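Local atomic coordinates of racemase, putative (Roseobacter denitrificans, PDB entry 3TCS), a protein that binds magnesium and, as a putative racemase of the mandelate racemase/muconate lactonizing enzyme group, probably acts on carboxylate substrates, perhaps as a hydro-lyase. Residues 279-284 with 288-293; 292-297 with 323-328. All blocks are in the same frame, centred on the assembly; numbering follows the deposited sequence.

Contact 1 of 2, residues 279-284 with 288-293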
ATOM      1  N   PRO B 279     -10.442 -12.767  -2.040  1.00  7.66           N
ATOM      2  CA  PRO B 279      -9.239 -12.133  -2.578  1.00  7.26           C
ATOM      3  C   PRO B 279      -9.383 -11.867  -4.077  1.00  7.80           C
ATOM      4  O   PRO B 279     -10.140 -12.559  -4.763  1.00  6.21           O
ATOM      5  CB  PRO B 279      -8.157 -13.172  -2.296  1.00  8.19           C
ATOM      6  CG  PRO B 279      -8.906 -14.470  -2.453  1.00  8.74           C
ATOM      7  CD  PRO B 279     -10.204 -14.183  -1.719  1.00  7.17           C
ATOM      8  N   ASP B 280      -8.687 -10.844  -4.566  1.00  6.24           N
ATOM      9  CA  ASP B 280      -8.664 -10.550  -5.996  1.00  8.16           C
ATOM     10  C   ASP B 280      -7.244 -10.985  -6.362  1.00  7.28           C
ATOM     11  O   ASP B 280      -6.272 -10.457  -5.832  1.00  5.93           O
ATOM     12  CB  ASP B 280      -8.859  -9.052  -6.271  1.00  8.08           C
ATOM     13  CG  ASP B 280      -8.742  -8.711  -7.758  1.00 11.11           C
ATOM     14  OD1 ASP B 280      -7.619  -8.774  -8.295  1.00  9.10           O
ATOM     15  OD2 ASP B 280      -9.771  -8.390  -8.393  1.00  8.75           O
ATOM     16  N   ILE B 281      -7.135 -11.972  -7.243  1.00  7.19           N
ATOM     17  CA  ILE B 281      -5.839 -12.506  -7.637  1.00  8.31           C
ATOM     18  C   ILE B 281      -4.788 -11.471  -8.017  1.00  9.30           C
ATOM     19  O   ILE B 281      -3.610 -11.613  -7.671  1.00  8.76           O
ATOM     20  CB  ILE B 281      -5.998 -13.499  -8.807  1.00  8.17           C
ATOM     21  CG1 ILE B 281      -6.756 -14.739  -8.320  1.00  7.18           C
ATOM     22  CG2 ILE B 281      -4.629 -13.873  -9.376  1.00  9.07           C
ATOM     23  CD1 ILE B 281      -7.210 -15.659  -9.437  1.00  6.85           C
ATOM     24  N   LEU B 282      -5.204 -10.432  -8.726  1.00  7.29           N
ATOM     25  CA  LEU B 282      -4.251  -9.422  -9.157  1.00 10.07           C
ATOM     26  C   LEU B 282      -3.967  -8.331  -8.120  1.00  9.91           C
ATOM     27  O   LEU B 282      -2.838  -7.850  -8.032  1.00 11.64           O
ATOM     28  CB  LEU B 282      -4.707  -8.831 -10.498  1.00  6.88           C
ATOM     29  CG  LEU B 282      -4.913  -9.911 -11.579  1.00  6.56           C
ATOM     30  CD1 LEU B 282      -5.295  -9.251 -12.900  1.00  7.22           C
ATOM     31  CD2 LEU B 282      -3.635 -10.744 -11.758  1.00  5.55           C
ATOM     32  N   TYR B 283      -4.965  -7.935  -7.330  1.00  9.08           N
ATOM     33  CA  TYR B 283      -4.707  -6.924  -6.302  1.00  8.70           C
ATOM     34  C   TYR B 283      -3.815  -7.536  -5.217  1.00  8.88           C
ATOM     35  O   TYR B 283      -3.035  -6.837  -4.569  1.00  8.79           O
ATOM     36  CB  TYR B 283      -5.999  -6.443  -5.621  1.00  9.94           C
ATOM     37  CG  TYR B 283      -6.959  -5.629  -6.470  1.00 12.05           C
ATOM     38  CD1 TYR B 283      -6.499  -4.800  -7.494  1.00 14.17           C
ATOM     39  CD2 TYR B 283      -8.334  -5.655  -6.210  1.00 13.68           C
ATOM     40  CE1 TYR B 283      -7.382  -4.016  -8.240  1.00 14.13           C
ATOM     41  CE2 TYR B 283      -9.226  -4.873  -6.950  1.00 15.10           C
ATOM     42  CZ  TYR B 283      -8.740  -4.055  -7.963  1.00 13.99           C
ATOM     43  OH  TYR B 283      -9.609  -3.268  -8.688  1.00 14.12           O
ATOM     44  N   LEU B 284      -3.948  -8.846  -5.018  1.00  7.92           N
ATOM     45  CA  LEU B 284      -3.194  -9.553  -3.984  1.00  8.66           C
ATOM     46  C   LEU B 284      -1.744  -9.878  -4.341  1.00  8.71           C
ATOM     47  O   LEU B 284      -0.951 -10.214  -3.465  1.00  9.44           O
ATOM     48  CB  LEU B 284      -3.940 -10.836  -3.590  1.00  9.85           C
ATOM     49  CG  LEU B 284      -3.402 -11.765  -2.493  1.00 10.30           C
ATOM     50  CD1 LEU B 284      -3.072 -10.982  -1.228  1.00  8.14           C
ATOM     51  CD2 LEU B 284      -4.466 -12.823  -2.194  1.00  9.44           C
ATOM     52  N   CYS B 288       0.410 -17.327  -6.661  1.00  8.12           N
ATOM     53  CA  CYS B 288       1.135 -17.839  -5.501  1.00  9.25           C
ATOM     54  C   CYS B 288       0.660 -17.207  -4.199  1.00  8.52           C
ATOM     55  O   CYS B 288       0.371 -17.903  -3.228  1.00  9.57           O
ATOM     56  CB  CYS B 288       2.636 -17.609  -5.664  1.00 11.84           C
ATOM     57  SG  CYS B 288       3.372 -18.613  -6.954  1.00 17.13           S
ATOM     58  N   ARG B 289       0.572 -15.884  -4.178  1.00  7.94           N
ATOM     59  CA  ARG B 289       0.138 -15.201  -2.971  1.00  8.16           C
ATOM     60  C   ARG B 289      -1.335 -15.468  -2.676  1.00  8.07           C
ATOM     61  O   ARG B 289      -1.727 -15.578  -1.516  1.00 10.00           O
ATOM     62  CB  ARG B 289       0.445 -13.705  -3.092  1.00  9.29           C
ATOM     63  CG  ARG B 289       1.958 -13.412  -2.990  1.00  9.16           C
ATOM     64  CD  ARG B 289       2.293 -11.990  -3.401  1.00 11.33           C
ATOM     65  NE  ARG B 289       1.467 -11.023  -2.692  1.00 12.07           N
ATOM     66  CZ  ARG B 289       1.731 -10.538  -1.483  1.00 13.92           C
ATOM     67  NH1 ARG B 289       2.822 -10.916  -0.822  1.00 11.51           N
ATOM     68  NH2 ARG B 289       0.885  -9.681  -0.927  1.00 13.40           N
ATOM     69  N   THR B 290      -2.155 -15.598  -3.715  1.00  7.54           N
ATOM     70  CA  THR B 290      -3.567 -15.894  -3.491  1.00  8.85           C
ATOM     71  C   THR B 290      -3.694 -17.294  -2.873  1.00  8.66           C
ATOM     72  O   THR B 290      -4.532 -17.519  -1.997  1.00  8.81           O
ATOM     73  CB  THR B 290      -4.376 -15.833  -4.805  1.00  8.50           C
ATOM     74  OG1 THR B 290      -4.321 -14.500  -5.333  1.00  6.05           O
ATOM     75  CG2 THR B 290      -5.831 -16.207  -4.551  1.00  8.57           C
ATOM     76  N   LEU B 291      -2.857 -18.226  -3.320  1.00  7.17           N
ATOM     77  CA  LEU B 291      -2.883 -19.586  -2.782  1.00  8.49           C
ATOM     78  C   LEU B 291      -2.544 -19.601  -1.286  1.00  8.74           C
ATOM     79  O   LEU B 291      -2.984 -20.487  -0.551  1.00  7.89           O
ATOM     80  CB  LEU B 291      -1.915 -20.487  -3.552  1.00  9.33           C
ATOM     81  CG  LEU B 291      -2.342 -20.806  -4.991  1.00 11.07           C
ATOM     82  CD1 LEU B 291      -1.277 -21.654  -5.676  1.00 12.60           C
ATOM     83  CD2 LEU B 291      -3.678 -21.535  -4.974  1.00 10.84           C
ATOM     84  N   ARG B 292      -1.760 -18.627  -0.836  1.00  7.92           N
ATOM     85  CA  ARG B 292      -1.423 -18.553   0.583  1.00  9.76           C
ATOM     86  C   ARG B 292      -2.683 -18.184   1.360  1.00  9.19           C
ATOM     87  O   ARG B 292      -2.925 -18.708   2.444  1.00  9.11           O
ATOM     88  CB  ARG B 292      -0.334 -17.512   0.837  1.00 11.00           C
ATOM     89  CG  ARG B 292       0.993 -17.848   0.190  1.00 15.03           C
ATOM     90  CD  ARG B 292       2.070 -16.871   0.614  1.00 16.45           C
ATOM     91  NE  ARG B 292       3.158 -16.819  -0.359  1.00 21.49           N
ATOM     92  CZ  ARG B 292       4.190 -15.982  -0.279  1.00 21.80           C
ATOM     93  NH1 ARG B 292       4.273 -15.131   0.736  1.00 19.40           N
ATOM     94  NH2 ARG B 292       5.122 -15.979  -1.226  1.00 22.01           N
ATOM     95  N   VAL B 293      -3.491 -17.287   0.797  1.00  9.21           N
ATOM     96  CA  VAL B 293      -4.734 -16.890   1.447  1.00  9.07           C
ATOM     97  C   VAL B 293      -5.719 -18.057   1.389  1.00  9.23           C
ATOM     98  O   VAL B 293      -6.434 -18.323   2.351  1.00  7.48           O
ATOM     99  CB  VAL B 293      -5.346 -15.644   0.777  1.00  9.35           C
ATOM    100  CG1 VAL B 293      -6.734 -15.355   1.353  1.00  9.57           C
ATOM    101  CG2 VAL B 293      -4.432 -14.445   1.007  1.00  9.28           C
TER
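R289 reaches back from the first turn of helix 287-300 to the loop that leads into it and takes hold of the L284 carbonyl. R289 NE carries the main bond, 2.7 Å from L284 O with an N-H...O angle of 163°; the oxygen lies at the guanidinium edge, near its plane, and NE sits in the carbonyl plane. R289 NH2 adds only a weak second bond to L284 O at 3.2 Å. A bend at chi3 (52°) folds the chain so that both nitrogens face this one acceptor. An alanine here takes away both donors, and L284 O would probably be left without this bond to the helix, the end of the loop less firmly tied. T290 OG1 is bonded to G286 O in the turn between the segments and lies 3.4 Å from I281 CA. The loop follows strand 276-277 of the TIM barrel, making this a strand-loop-helix connection of the enolase-like C-terminal domain. Within the loop, D280 OD1 accepts from Y283 N at 2.9 Å, an Asx motif with a weaker branch from L282 N, while D280 OD2 is bonded to H307, a residue of the D-alanine pocket. The other contacts are apolar. With CG turned away from the backbone N (chi1 -178°), L284 extends toward the helix, where its CD2 presses on T290 CA at 3.5 Å, tighter than usual, and on V293 CG2 at 3.6 Å. P279 CG meets T290 CG2 at 4.1 Å, with W265 of helix 262-270 packed against P279, L284 and V293.

Contact 2 of 2, residues 292-297 with 323-328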
ATOM      1  N   ARG B 292      -1.760 -18.627  -0.836  1.00  7.92           N
ATOM      2  CA  ARG B 292      -1.423 -18.553   0.583  1.00  9.76           C
ATOM      3  C   ARG B 292      -2.683 -18.184   1.360  1.00  9.19           C
ATOM      4  O   ARG B 292      -2.925 -18.708   2.444  1.00  9.11           O
ATOM      5  CB  ARG B 292      -0.334 -17.512   0.837  1.00 11.00           C
ATOM      6  CG  ARG B 292       0.993 -17.848   0.190  1.00 15.03           C
ATOM      7  CD  ARG B 292       2.070 -16.871   0.614  1.00 16.45           C
ATOM      8  NE  ARG B 292       3.158 -16.819  -0.359  1.00 21.49           N
ATOM      9  CZ  ARG B 292       4.190 -15.982  -0.279  1.00 21.80           C
ATOM     10  NH1 ARG B 292       4.273 -15.131   0.736  1.00 19.40           N
ATOM     11  NH2 ARG B 292       5.122 -15.979  -1.226  1.00 22.01           N
ATOM     12  N   VAL B 293      -3.491 -17.287   0.797  1.00  9.21           N
ATOM     13  CA  VAL B 293      -4.734 -16.890   1.447  1.00  9.07           C
ATOM     14  C   VAL B 293      -5.719 -18.057   1.389  1.00  9.23           C
ATOM     15  O   VAL B 293      -6.434 -18.323   2.351  1.00  7.48           O
ATOM     16  CB  VAL B 293      -5.346 -15.644   0.777  1.00  9.35           C
ATOM     17  CG1 VAL B 293      -6.734 -15.355   1.353  1.00  9.57           C
ATOM     18  CG2 VAL B 293      -4.432 -14.445   1.007  1.00  9.28           C
ATOM     19  N   VAL B 294      -5.744 -18.756   0.258  1.00  7.54           N
ATOM     20  CA  VAL B 294      -6.622 -19.911   0.096  1.00  8.84           C
ATOM     21  C   VAL B 294      -6.325 -20.944   1.189  1.00  9.29           C
ATOM     22  O   VAL B 294      -7.241 -21.545   1.757  1.00  8.18           O
ATOM     23  CB  VAL B 294      -6.428 -20.563  -1.288  1.00  8.02           C
ATOM     24  CG1 VAL B 294      -7.130 -21.913  -1.344  1.00  8.20           C
ATOM     25  CG2 VAL B 294      -6.976 -19.643  -2.373  1.00  8.22           C
ATOM     26  N   GLU B 295      -5.043 -21.150   1.481  1.00  8.00           N
ATOM     27  CA  GLU B 295      -4.654 -22.109   2.515  1.00  9.72           C
ATOM     28  C   GLU B 295      -5.054 -21.616   3.915  1.00  9.37           C
ATOM     29  O   GLU B 295      -5.499 -22.404   4.747  1.00 10.16           O
ATOM     30  CB  GLU B 295      -3.148 -22.375   2.435  1.00 11.62           C
ATOM     31  CG  GLU B 295      -2.576 -23.273   3.532  1.00 14.13           C
ATOM     32  CD  GLU B 295      -3.297 -24.611   3.684  1.00 16.32           C
ATOM     33  OE1 GLU B 295      -3.807 -25.160   2.681  1.00 14.63           O
ATOM     34  OE2 GLU B 295      -3.335 -25.128   4.823  1.00 16.91           O
ATOM     35  N   MET B 296      -4.893 -20.321   4.180  1.00  8.50           N
ATOM     36  CA  MET B 296      -5.291 -19.772   5.480  1.00 10.16           C
ATOM     37  C   MET B 296      -6.769 -20.075   5.678  1.00  8.94           C
ATOM     38  O   MET B 296      -7.194 -20.525   6.743  1.00  9.18           O
ATOM     39  CB  MET B 296      -5.128 -18.255   5.526  1.00 10.14           C
ATOM     40  CG  MET B 296      -3.717 -17.727   5.467  1.00 11.41           C
ATOM     41  SD  MET B 296      -3.766 -15.922   5.445  1.00 13.00           S
ATOM     42  CE  MET B 296      -2.036 -15.549   5.129  1.00 12.96           C
ATOM     43  N   ALA B 297      -7.548 -19.799   4.636  1.00  8.40           N
ATOM     44  CA  ALA B 297      -8.987 -20.022   4.664  1.00  8.61           C
ATOM     45  C   ALA B 297      -9.322 -21.502   4.784  1.00  9.06           C
ATOM     46  O   ALA B 297     -10.176 -21.890   5.586  1.00  8.72           O
ATOM     47  CB  ALA B 297      -9.630 -19.447   3.406  1.00  7.57           C
ATOM     48  N   ARG B 323     -11.205 -24.005 -10.264  1.00  9.51           N
ATOM     49  CA  ARG B 323     -11.243 -25.388 -10.733  1.00  9.58           C
ATOM     50  C   ARG B 323     -10.166 -26.196 -10.019  1.00  9.42           C
ATOM     51  O   ARG B 323     -10.026 -27.393 -10.254  1.00  9.44           O
ATOM     52  CB  ARG B 323     -10.982 -25.471 -12.242  1.00 10.12           C
ATOM     53  CG  ARG B 323     -12.133 -25.030 -13.149  1.00 12.00           C
ATOM     54  CD  ARG B 323     -13.362 -25.942 -13.043  1.00 11.48           C
ATOM     55  NE  ARG B 323     -13.058 -27.366 -13.188  1.00 11.85           N
ATOM     56  CZ  ARG B 323     -13.977 -28.328 -13.143  1.00 12.21           C
ATOM     57  NH1 ARG B 323     -15.254 -28.013 -12.968  1.00 10.57           N
ATOM     58  NH2 ARG B 323     -13.625 -29.603 -13.247  1.00 11.33           N
ATOM     59  N   ALA B 324      -9.405 -25.545  -9.146  1.00  9.37           N
ATOM     60  CA  ALA B 324      -8.332 -26.245  -8.457  1.00 10.50           C
ATOM     61  C   ALA B 324      -8.359 -26.247  -6.929  1.00 11.21           C
ATOM     62  O   ALA B 324      -7.984 -27.238  -6.310  1.00 13.65           O
ATOM     63  CB  ALA B 324      -6.992 -25.705  -8.938  1.00  8.56           C
ATOM     64  N   ILE B 325      -8.802 -25.163  -6.306  1.00 11.07           N
ATOM     65  CA  ILE B 325      -8.785 -25.124  -4.845  1.00  9.34           C
ATOM     66  C   ILE B 325      -9.811 -26.055  -4.196  1.00 10.00           C
ATOM     67  O   ILE B 325     -10.892 -26.278  -4.739  1.00 10.91           O
ATOM     68  CB  ILE B 325      -8.957 -23.678  -4.329  1.00  8.29           C
ATOM     69  CG1 ILE B 325     -10.310 -23.116  -4.752  1.00  9.87           C
ATOM     70  CG2 ILE B 325      -7.828 -22.803  -4.881  1.00 10.75           C
ATOM     71  CD1 ILE B 325     -10.632 -21.775  -4.100  1.00 10.81           C
ATOM     72  N   PRO B 326      -9.480 -26.612  -3.017  1.00 10.27           N
ATOM     73  CA  PRO B 326     -10.363 -27.530  -2.288  1.00 12.54           C
ATOM     74  C   PRO B 326     -11.513 -26.884  -1.520  1.00 12.20           C
ATOM     75  O   PRO B 326     -12.451 -27.573  -1.106  1.00 13.73           O
ATOM     76  CB  PRO B 326      -9.399 -28.243  -1.347  1.00 13.58           C
ATOM     77  CG  PRO B 326      -8.467 -27.143  -0.966  1.00 13.01           C
ATOM     78  CD  PRO B 326      -8.190 -26.469  -2.315  1.00 12.50           C
ATOM     79  N   ASN B 327     -11.439 -25.575  -1.321  1.00  9.90           N
ATOM     80  CA  ASN B 327     -12.469 -24.859  -0.572  1.00 10.25           C
ATOM     81  C   ASN B 327     -13.086 -23.728  -1.393  1.00 10.10           C
ATOM     82  O   ASN B 327     -13.223 -22.599  -0.921  1.00  9.86           O
ATOM     83  CB  ASN B 327     -11.858 -24.300   0.722  1.00  9.88           C
ATOM     84  CG  ASN B 327     -10.656 -23.394   0.458  1.00  8.73           C
ATOM     85  OD1 ASN B 327      -9.932 -23.577  -0.526  1.00 10.35           O
ATOM     86  ND2 ASN B 327     -10.429 -22.424   1.346  1.00  7.55           N
ATOM     87  N   ALA B 328     -13.462 -24.038  -2.627  1.00 10.86           N
ATOM     88  CA  ALA B 328     -14.063 -23.037  -3.500  1.00 10.75           C
ATOM     89  C   ALA B 328     -15.465 -22.665  -3.040  1.00 11.07           C
ATOM     90  O   ALA B 328     -16.199 -23.501  -2.502  1.00  9.18           O
ATOM     91  CB  ALA B 328     -14.113 -23.556  -4.934  1.00 12.28           C
TER
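Helix 287-300, one of the outer helices of the TIM barrel, is met here by the loop that leaves helix 314-322 and runs on to strand 332-335. V294 and A297, one helical turn apart, face I325 and N327 of that loop. The V294 side chain crosses that of I325 at a slant, CG1 lying 3.7 Å from I325 CG2 and CG2 of the same valine somewhat farther from that methyl. I325 holds CG2 anti to its carbonyl carbon, which leaves this branch, and not the longer CG1 arm, to meet the valine. N327 brings its amide to the same turn. N327 ND2 gives a weak hydrogen bond to V294 O, 3.3 Å long and bent to 143° at the hydrogen, and lies 3.7 Å from A297 CB. Its stronger partner is L302 O, beyond the end of the helix, while the backbone of N327 is bonded to that of V304, the residue that the I325 side chain also touches. The other end of the amide, N327 OD1, is set against V294 CG1 at 3.4 Å. N327 CG lies between the backbone N and the carbonyl carbon (chi1 57°), which turns the amide to the helix. The chemistry is therefore one-sided: the amide nitrogen serves two carbonyls, one of them weakly, whereas OD1 is buried against a methyl without a polar partner; with a single weak bond across the contact, the V294-I325 methyl contact probably supplies much of the hold.

Overall arrangement
Helix 287-300 is common to both contacts, which share R292 and V293 and have centres about 10 Å apart. In chain order, strand 276-277 gives way to loop 279-284, the helix follows, and after helix 314-322 comes loop 323-328. Contact 1 joins the first turns of the helix to the loop before it; contact 2 joins its later turns to a loop more distant in sequence. The first is fully buried, with the side chain of P279 about 7 Å from that of the magnesium ligand E257, whereas the second is partly buried and away from the annotated sites. One barrel helix is thus tied to the loop before it and to one after the next helix, within the same domain.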